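Local coordinates for protein vacuolar aminopeptidase 1 (Saccharomyces cerevisiae, PDB 5JGF) that removes N-terminal amino acids, preferably neutral or hydrophobic ones, from peptides and proteins as a zinc-dependent vacuolar enzyme and serves as major cargo of the Cvt pathway, at residues N337-S342 with N457-H462; V389-R394 with R464-E469. All coordinates share one frame; numbering follows the deposited sequence.

Contact 1: N337-S342 with N457-H462; sequences NSIILS and NGFFKH
The ring of Phe459 takes Leu341 over one face and Ile339 at its rim. Leu341 CD1 sits 3.6 Å from the centroid of the Phe459 ring and only 16° off its normal, which identifies a CH-pi contact. Leu341 CG also stands over the ring, 3.7 Å from Phe459 CE1, so CG and CD1 together cover the face while CD2 reaches past its rim. Near the ring plane, Ile339 CG2 reaches Phe459 CE1 at 3.7 Å, while the other branch of that isoleucine, CG1 and CD1, leads away. Leu341 and Phe459 arrive from opposite directions. With CG anti to the backbone N (chi1 167°), Phe459 sends its ring out from the helix toward the strand. This is helix-on-sheet packing in the layered alpha/beta fold of the M18 family: strand 339-347 lies inside the mixed sheet, between parallel strands 86-91 and 426-434, and helix 448-468 packs against it. Ile339 and Leu341, two apart on the strand, both direct their CB toward the helix, whereas Ile340 points away. Within the helix, Phe459 CD2 lies 3.9 Å above the plane of the Phe460 ring, offset toward its rim. Outside the two segments, Phe459 stacks with Trp463. Further along the same strand, Asp344 is a ligand of a zinc ion.

Contact 2: V389-R394 with R464-E469; sequences VEELAR and RSVYDE
Val466 meets its two neighbours with different methyls: CG1 faces Glu391 and CG2 faces Leu392. Between Val466 and Leu392 the side chains run at about a right angle, and Leu392 CD1 touches Val466 CG2 at 3.9 Å. Toward Glu391 the crossing is more slanted, with the aliphatic part of the acid doing the touching: Glu391 CG is 3.7 Å from Val466 CG1, and Glu391 CB is 4.0 Å from the same methyl. The torsions of Val466 explain this division. Its CG1 is anti to the backbone N (chi1 173°), which leaves CG2 beside that N. The CA atoms of Leu392 and Val466 are 6.5 Å apart, the nearest backbone approach between the two segments. Glu391 bends at chi2 (60°), and its carboxylate is engaged in charge pairs. Arg394 NH2 donates to Glu391 OE1 over 3.0 Å, arriving from above the carboxylate plane, while OE2 pairs with Arg395 and OE1 also with Lys141 of a neighbouring subunit. An alanine here keeps CB but has neither the CG methylene nor the carboxylate, which would probably open a gap beside Val466 CG1 and leave Arg394, Arg395 and Lys141 of the neighbouring subunit without their common acid. The arrangement is packing between two helices, 383-396 and the C-terminal end of 448-468, that flank the mixed sheet of an alpha/beta fold, next to a second subunit of the dodecamer.

In the fold
Helix 448-468 serves both contacts, and their centres lie about 9 Å apart. Both are buried, but the centre of contact 1 lies about 20 Å, that of contact 2 about 27 Å, from the chain's centre; a second subunit is within reach of one residue of contact 1 and five of contact 2. Contact 1 is wholly apolar and aromatic, set against the central sheet on a strand leading to the zinc site; contact 2 joins helix to helix, and a carboxylate extends it into charge pairs within and between subunits. Leu392 CD2 approaches Phe459 CD1 to 3.8 Å and Ile339 CD1 meets Tyr467 CZ at 3.6 Å, so strand 339-347 and both helices share one interior.

Contact 1: N337-S342 with N457-H462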
ATOM      1  N   ASN D 337     -28.220  20.263 -48.965  1.00 14.61           N
ATOM      2  CA  ASN D 337     -28.017  19.410 -50.133  1.00 16.10           C
ATOM      3  C   ASN D 337     -26.559  19.024 -50.368  1.00 15.98           C
ATOM      4  O   ASN D 337     -26.224  18.496 -51.425  1.00 15.17           O
ATOM      5  CB  ASN D 337     -28.547  20.112 -51.390  1.00 17.01           C
ATOM      6  CG  ASN D 337     -30.061  20.132 -51.453  1.00 18.23           C
ATOM      7  OD1 ASN D 337     -30.696  19.104 -51.697  1.00 17.01           O
ATOM      8  ND2 ASN D 337     -30.649  21.303 -51.226  1.00 17.50           N
ATOM      9  N   SER D 338     -25.700  19.271 -49.381  1.00 16.57           N
ATOM     10  CA  SER D 338     -24.277  18.973 -49.514  1.00 14.81           C
ATOM     11  C   SER D 338     -23.823  17.688 -48.826  1.00 15.21           C
ATOM     12  O   SER D 338     -24.520  17.137 -47.977  1.00 14.71           O
ATOM     13  CB  SER D 338     -23.448  20.133 -48.952  1.00 15.22           C
ATOM     14  OG  SER D 338     -23.772  21.369 -49.573  1.00 14.26           O
ATOM     15  N   ILE D 339     -22.641  17.220 -49.212  1.00 14.92           N
ATOM     16  CA  ILE D 339     -22.033  16.035 -48.615  1.00 13.57           C
ATOM     17  C   ILE D 339     -20.587  16.391 -48.305  1.00 15.12           C
ATOM     18  O   ILE D 339     -19.837  16.814 -49.186  1.00 14.71           O
ATOM     19  CB  ILE D 339     -22.047  14.810 -49.567  1.00 14.75           C
ATOM     20  CG1 ILE D 339     -23.462  14.229 -49.672  1.00 14.66           C
ATOM     21  CG2 ILE D 339     -21.079  13.739 -49.049  1.00 16.52           C
ATOM     22  CD1 ILE D 339     -24.019  13.685 -48.361  1.00 13.09           C
ATOM     23  N   ILE D 340     -20.201  16.243 -47.043  1.00 13.53           N
ATOM     24  CA  ILE D 340     -18.837  16.539 -46.645  1.00 12.92           C
ATOM     25  C   ILE D 340     -18.134  15.247 -46.263  1.00 14.55           C
ATOM     26  O   ILE D 340     -18.646  14.472 -45.458  1.00 14.16           O
ATOM     27  CB  ILE D 340     -18.782  17.480 -45.415  1.00 12.42           C
ATOM     28  CG1 ILE D 340     -19.452  18.820 -45.734  1.00 14.48           C
ATOM     29  CG2 ILE D 340     -17.328  17.705 -45.001  1.00 13.27           C
ATOM     30  CD1 ILE D 340     -19.488  19.788 -44.545  1.00 11.83           C
ATOM     31  N   LEU D 341     -16.980  14.999 -46.868  1.00 13.27           N
ATOM     32  CA  LEU D 341     -16.208  13.825 -46.505  1.00 14.81           C
ATOM     33  C   LEU D 341     -15.107  14.367 -45.612  1.00 13.93           C
ATOM     34  O   LEU D 341     -14.265  15.141 -46.062  1.00 15.36           O
ATOM     35  CB  LEU D 341     -15.568  13.139 -47.722  1.00 14.44           C
ATOM     36  CG  LEU D 341     -16.446  12.498 -48.803  1.00 14.14           C
ATOM     37  CD1 LEU D 341     -15.570  11.643 -49.716  1.00 14.62           C
ATOM     38  CD2 LEU D 341     -17.529  11.638 -48.163  1.00 13.81           C
ATOM     39  N   SER D 342     -15.146  14.003 -44.336  1.00 13.39           N
ATOM     40  CA  SER D 342     -14.111  14.420 -43.400  1.00 13.47           C
ATOM     41  C   SER D 342     -13.070  13.316 -43.541  1.00 15.09           C
ATOM     42  O   SER D 342     -13.236  12.229 -42.991  1.00 13.87           O
ATOM     43  CB  SER D 342     -14.661  14.449 -41.973  1.00 13.88           C
ATOM     44  OG  SER D 342     -13.621  14.690 -41.044  1.00 14.11           O
ATOM     45  N   ASN D 457     -11.609  10.495 -56.280  1.00 16.44           N
ATOM     46  CA  ASN D 457     -11.878  10.923 -57.650  1.00 19.64           C
ATOM     47  C   ASN D 457     -13.307  10.492 -57.966  1.00 19.49           C
ATOM     48  O   ASN D 457     -14.096  11.261 -58.524  1.00 19.46           O
ATOM     49  CB  ASN D 457     -10.901  10.254 -58.621  1.00 21.28           C
ATOM     50  CG  ASN D 457     -11.021  10.792 -60.040  1.00 26.51           C
ATOM     51  OD1 ASN D 457     -10.865  10.053 -61.008  1.00 31.55           O
ATOM     52  ND2 ASN D 457     -11.282  12.087 -60.166  1.00 27.48           N
ATOM     53  N   GLY D 458     -13.635   9.259 -57.585  1.00 17.37           N
ATOM     54  CA  GLY D 458     -14.972   8.738 -57.810  1.00 17.49           C
ATOM     55  C   GLY D 458     -16.017   9.551 -57.068  1.00 17.86           C
ATOM     56  O   GLY D 458     -17.149   9.705 -57.535  1.00 16.94           O
ATOM     57  N   PHE D 459     -15.643  10.072 -55.902  1.00 17.04           N
ATOM     58  CA  PHE D 459     -16.554  10.887 -55.107  1.00 16.36           C
ATOM     59  C   PHE D 459     -16.942  12.161 -55.857  1.00 16.80           C
ATOM     60  O   PHE D 459     -18.124  12.480 -55.982  1.00 16.99           O
ATOM     61  CB  PHE D 459     -15.909  11.276 -53.773  1.00 15.65           C
ATOM     62  CG  PHE D 459     -16.649  12.364 -53.039  1.00 15.41           C
ATOM     63  CD1 PHE D 459     -17.862  12.100 -52.412  1.00 14.96           C
ATOM     64  CD2 PHE D 459     -16.141  13.660 -52.994  1.00 15.59           C
ATOM     65  CE1 PHE D 459     -18.559  13.113 -51.747  1.00 14.99           C
ATOM     66  CE2 PHE D 459     -16.829  14.679 -52.336  1.00 13.72           C
ATOM     67  CZ  PHE D 459     -18.040  14.405 -51.710  1.00 12.77           C
ATOM     68  N   PHE D 460     -15.949  12.896 -56.349  1.00 17.27           N
ATOM     69  CA  PHE D 460     -16.238  14.134 -57.065  1.00 16.61           C
ATOM     70  C   PHE D 460     -17.055  13.883 -58.329  1.00 18.64           C
ATOM     71  O   PHE D 460     -17.949  14.659 -58.667  1.00 16.98           O
ATOM     72  CB  PHE D 460     -14.942  14.872 -57.411  1.00 15.82           C
ATOM     73  CG  PHE D 460     -14.294  15.537 -56.228  1.00 16.08           C
ATOM     74  CD1 PHE D 460     -15.013  16.433 -55.441  1.00 14.68           C
ATOM     75  CD2 PHE D 460     -12.965  15.281 -55.905  1.00 15.65           C
ATOM     76  CE1 PHE D 460     -14.422  17.066 -54.354  1.00 14.62           C
ATOM     77  CE2 PHE D 460     -12.362  15.913 -54.817  1.00 16.14           C
ATOM     78  CZ  PHE D 460     -13.092  16.806 -54.042  1.00 13.36           C
ATOM     79  N   LYS D 461     -16.760  12.788 -59.014  1.00 18.82           N
ATOM     80  CA  LYS D 461     -17.480  12.459 -60.235  1.00 21.92           C
ATOM     81  C   LYS D 461     -18.927  12.032 -60.020  1.00 22.43           C
ATOM     82  O   LYS D 461     -19.821  12.473 -60.744  1.00 20.98           O
ATOM     83  CB  LYS D 461     -16.771  11.331 -60.986  1.00 24.54           C
ATOM     84  CG  LYS D 461     -15.475  11.704 -61.666  1.00 29.38           C
ATOM     85  CD  LYS D 461     -14.866  10.466 -62.310  1.00 35.07           C
ATOM     86  CE  LYS D 461     -13.618  10.795 -63.104  1.00 38.16           C
ATOM     87  NZ  LYS D 461     -12.969   9.561 -63.637  1.00 41.56           N
ATOM     88  N   HIS D 462     -19.166  11.196 -59.012  1.00 21.66           N
ATOM     89  CA  HIS D 462     -20.503  10.654 -58.801  1.00 22.88           C
ATOM     90  C   HIS D 462     -21.305  10.941 -57.530  1.00 20.00           C
ATOM     91  O   HIS D 462     -22.432  10.463 -57.416  1.00 17.56           O
ATOM     92  CB  HIS D 462     -20.432   9.135 -58.983  1.00 27.43           C
ATOM     93  CG  HIS D 462     -19.655   8.707 -60.191  1.00 33.87           C
ATOM     94  ND1 HIS D 462     -18.540   7.902 -60.110  1.00 36.95           N
ATOM     95  CD2 HIS D 462     -19.831   8.975 -61.506  1.00 36.91           C
ATOM     96  CE1 HIS D 462     -18.063   7.691 -61.324  1.00 39.48           C
ATOM     97  NE2 HIS D 462     -18.828   8.331 -62.190  1.00 39.29           N
TER

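Contact 2: V389-R394 with R464-E469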
ATOM      1  N   VAL D 389     -21.755   6.213 -49.173  1.00 17.81           N
ATOM      2  CA  VAL D 389     -20.386   5.836 -49.491  1.00 16.98           C
ATOM      3  C   VAL D 389     -20.319   4.413 -50.043  1.00 17.39           C
ATOM      4  O   VAL D 389     -19.552   4.131 -50.965  1.00 16.19           O
ATOM      5  CB  VAL D 389     -19.466   5.955 -48.247  1.00 18.41           C
ATOM      6  CG1 VAL D 389     -18.125   5.273 -48.508  1.00 18.71           C
ATOM      7  CG2 VAL D 389     -19.246   7.423 -47.918  1.00 18.89           C
ATOM      8  N   GLU D 390     -21.125   3.512 -49.494  1.00 18.40           N
ATOM      9  CA  GLU D 390     -21.107   2.139 -49.975  1.00 17.92           C
ATOM     10  C   GLU D 390     -21.704   2.049 -51.381  1.00 18.42           C
ATOM     11  O   GLU D 390     -21.235   1.272 -52.209  1.00 19.44           O
ATOM     12  CB  GLU D 390     -21.834   1.226 -48.976  1.00 18.12           C
ATOM     13  CG  GLU D 390     -21.189   1.301 -47.585  1.00 20.29           C
ATOM     14  CD  GLU D 390     -21.719   0.289 -46.580  1.00 21.83           C
ATOM     15  OE1 GLU D 390     -22.950   0.116 -46.478  1.00 20.54           O
ATOM     16  OE2 GLU D 390     -20.890  -0.320 -45.869  1.00 23.14           O
ATOM     17  N   GLU D 391     -22.722   2.857 -51.660  1.00 20.35           N
ATOM     18  CA  GLU D 391     -23.339   2.861 -52.988  1.00 21.02           C
ATOM     19  C   GLU D 391     -22.338   3.473 -53.967  1.00 21.40           C
ATOM     20  O   GLU D 391     -22.127   2.965 -55.071  1.00 20.39           O
ATOM     21  CB  GLU D 391     -24.633   3.684 -52.969  1.00 22.95           C
ATOM     22  CG  GLU D 391     -25.272   3.912 -54.338  1.00 28.67           C
ATOM     23  CD  GLU D 391     -25.660   2.621 -55.034  1.00 32.70           C
ATOM     24  OE1 GLU D 391     -26.293   1.761 -54.382  1.00 34.22           O
ATOM     25  OE2 GLU D 391     -25.344   2.472 -56.235  1.00 34.12           O
ATOM     26  N   LEU D 392     -21.717   4.565 -53.537  1.00 21.24           N
ATOM     27  CA  LEU D 392     -20.716   5.266 -54.331  1.00 23.29           C
ATOM     28  C   LEU D 392     -19.573   4.314 -54.696  1.00 23.55           C
ATOM     29  O   LEU D 392     -19.101   4.294 -55.835  1.00 22.25           O
ATOM     30  CB  LEU D 392     -20.175   6.445 -53.521  1.00 26.59           C
ATOM     31  CG  LEU D 392     -19.228   7.443 -54.177  1.00 30.10           C
ATOM     32  CD1 LEU D 392     -19.931   8.139 -55.335  1.00 30.34           C
ATOM     33  CD2 LEU D 392     -18.785   8.460 -53.135  1.00 31.27           C
ATOM     34  N   ALA D 393     -19.134   3.523 -53.723  1.00 21.61           N
ATOM     35  CA  ALA D 393     -18.049   2.574 -53.943  1.00 20.81           C
ATOM     36  C   ALA D 393     -18.467   1.465 -54.906  1.00 21.79           C
ATOM     37  O   ALA D 393     -17.703   1.097 -55.801  1.00 21.35           O
ATOM     38  CB  ALA D 393     -17.600   1.972 -52.615  1.00 21.25           C
ATOM     39  N   ARG D 394     -19.673   0.933 -54.722  1.00 23.23           N
ATOM     40  CA  ARG D 394     -20.162  -0.129 -55.595  1.00 25.27           C
ATOM     41  C   ARG D 394     -20.188   0.338 -57.047  1.00 26.57           C
ATOM     42  O   ARG D 394     -19.879  -0.429 -57.956  1.00 25.64           O
ATOM     43  CB  ARG D 394     -21.562  -0.588 -55.164  1.00 26.87           C
ATOM     44  CG  ARG D 394     -21.581  -1.370 -53.849  1.00 30.96           C
ATOM     45  CD  ARG D 394     -22.913  -2.082 -53.630  1.00 31.07           C
ATOM     46  NE  ARG D 394     -24.015  -1.156 -53.389  1.00 34.02           N
ATOM     47  CZ  ARG D 394     -24.359  -0.691 -52.191  1.00 34.72           C
ATOM     48  NH1 ARG D 394     -23.689  -1.067 -51.110  1.00 33.34           N
ATOM     49  NH2 ARG D 394     -25.377   0.151 -52.076  1.00 34.24           N
ATOM     50  N   ARG D 464     -22.969  13.565 -56.471  1.00 17.30           N
ATOM     51  CA  ARG D 464     -24.233  14.256 -56.721  1.00 19.63           C
ATOM     52  C   ARG D 464     -25.292  13.288 -57.243  1.00 19.72           C
ATOM     53  O   ARG D 464     -26.423  13.275 -56.755  1.00 20.27           O
ATOM     54  CB  ARG D 464     -24.025  15.406 -57.715  1.00 17.45           C
ATOM     55  CG  ARG D 464     -25.245  16.310 -57.924  1.00 17.41           C
ATOM     56  CD  ARG D 464     -25.713  16.975 -56.630  1.00 15.42           C
ATOM     57  NE  ARG D 464     -26.708  16.173 -55.922  1.00 15.62           N
ATOM     58  CZ  ARG D 464     -27.209  16.470 -54.725  1.00 17.26           C
ATOM     59  NH1 ARG D 464     -26.811  17.558 -54.078  1.00 16.42           N
ATOM     60  NH2 ARG D 464     -28.124  15.682 -54.178  1.00 18.31           N
ATOM     61  N   SER D 465     -24.915  12.467 -58.218  1.00 21.32           N
ATOM     62  CA  SER D 465     -25.836  11.496 -58.802  1.00 24.34           C
ATOM     63  C   SER D 465     -26.307  10.462 -57.783  1.00 25.12           C
ATOM     64  O   SER D 465     -27.464  10.042 -57.804  1.00 24.85           O
ATOM     65  CB  SER D 465     -25.173  10.783 -59.983  1.00 25.89           C
ATOM     66  OG  SER D 465     -26.045   9.814 -60.537  1.00 31.22           O
ATOM     67  N   VAL D 466     -25.411  10.049 -56.893  1.00 24.90           N
ATOM     68  CA  VAL D 466     -25.762   9.064 -55.875  1.00 24.30           C
ATOM     69  C   VAL D 466     -26.658   9.656 -54.790  1.00 23.68           C
ATOM     70  O   VAL D 466     -27.655   9.046 -54.400  1.00 23.26           O
ATOM     71  CB  VAL D 466     -24.498   8.469 -55.203  1.00 24.36           C
ATOM     72  CG1 VAL D 466     -24.898   7.580 -54.032  1.00 24.41           C
ATOM     73  CG2 VAL D 466     -23.703   7.666 -56.217  1.00 23.63           C
ATOM     74  N   TYR D 467     -26.309  10.843 -54.305  1.00 22.18           N
ATOM     75  CA  TYR D 467     -27.097  11.472 -53.255  1.00 23.28           C
ATOM     76  C   TYR D 467     -28.504  11.791 -53.750  1.00 23.43           C
ATOM     77  O   TYR D 467     -29.429  11.923 -52.955  1.00 23.28           O
ATOM     78  CB  TYR D 467     -26.396  12.737 -52.746  1.00 21.43           C
ATOM     79  CG  TYR D 467     -26.863  13.207 -51.378  1.00 21.55           C
ATOM     80  CD1 TYR D 467     -27.261  12.292 -50.397  1.00 21.54           C
ATOM     81  CD2 TYR D 467     -26.849  14.559 -51.043  1.00 19.43           C
ATOM     82  CE1 TYR D 467     -27.629  12.716 -49.117  1.00 20.59           C
ATOM     83  CE2 TYR D 467     -27.211  14.993 -49.768  1.00 21.35           C
ATOM     84  CZ  TYR D 467     -27.599  14.066 -48.811  1.00 21.72           C
ATOM     85  OH  TYR D 467     -27.943  14.492 -47.548  1.00 23.98           O
ATOM     86  N   ASP D 468     -28.665  11.906 -55.064  1.00 24.09           N
ATOM     87  CA  ASP D 468     -29.985  12.182 -55.637  1.00 24.94           C
ATOM     88  C   ASP D 468     -30.942  11.027 -55.359  1.00 26.32           C
ATOM     89  O   ASP D 468     -32.146  11.234 -55.182  1.00 25.69           O
ATOM     90  CB  ASP D 468     -29.903  12.383 -57.151  1.00 24.96           C
ATOM     91  CG  ASP D 468     -29.362  13.743 -57.538  1.00 25.31           C
ATOM     92  OD1 ASP D 468     -29.445  14.679 -56.720  1.00 24.12           O
ATOM     93  OD2 ASP D 468     -28.871  13.875 -58.680  1.00 27.50           O
ATOM     94  N   GLU D 469     -30.394   9.813 -55.330  1.00 27.53           N
ATOM     95  CA  GLU D 469     -31.176   8.607 -55.087  1.00 30.29           C
ATOM     96  C   GLU D 469     -31.788   8.544 -53.691  1.00 31.47           C
ATOM     97  O   GLU D 469     -32.697   7.757 -53.449  1.00 31.64           O
ATOM     98  CB  GLU D 469     -30.315   7.350 -55.328  1.00 32.83           C
ATOM     99  CG  GLU D 469     -29.812   7.172 -56.756  1.00 39.07           C
ATOM    100  CD  GLU D 469     -30.950   7.210 -57.775  1.00 43.48           C
ATOM    101  OE1 GLU D 469     -32.101   6.907 -57.407  1.00 45.49           O
ATOM    102  OE2 GLU D 469     -30.719   7.527 -58.956  1.00 46.50           O
TER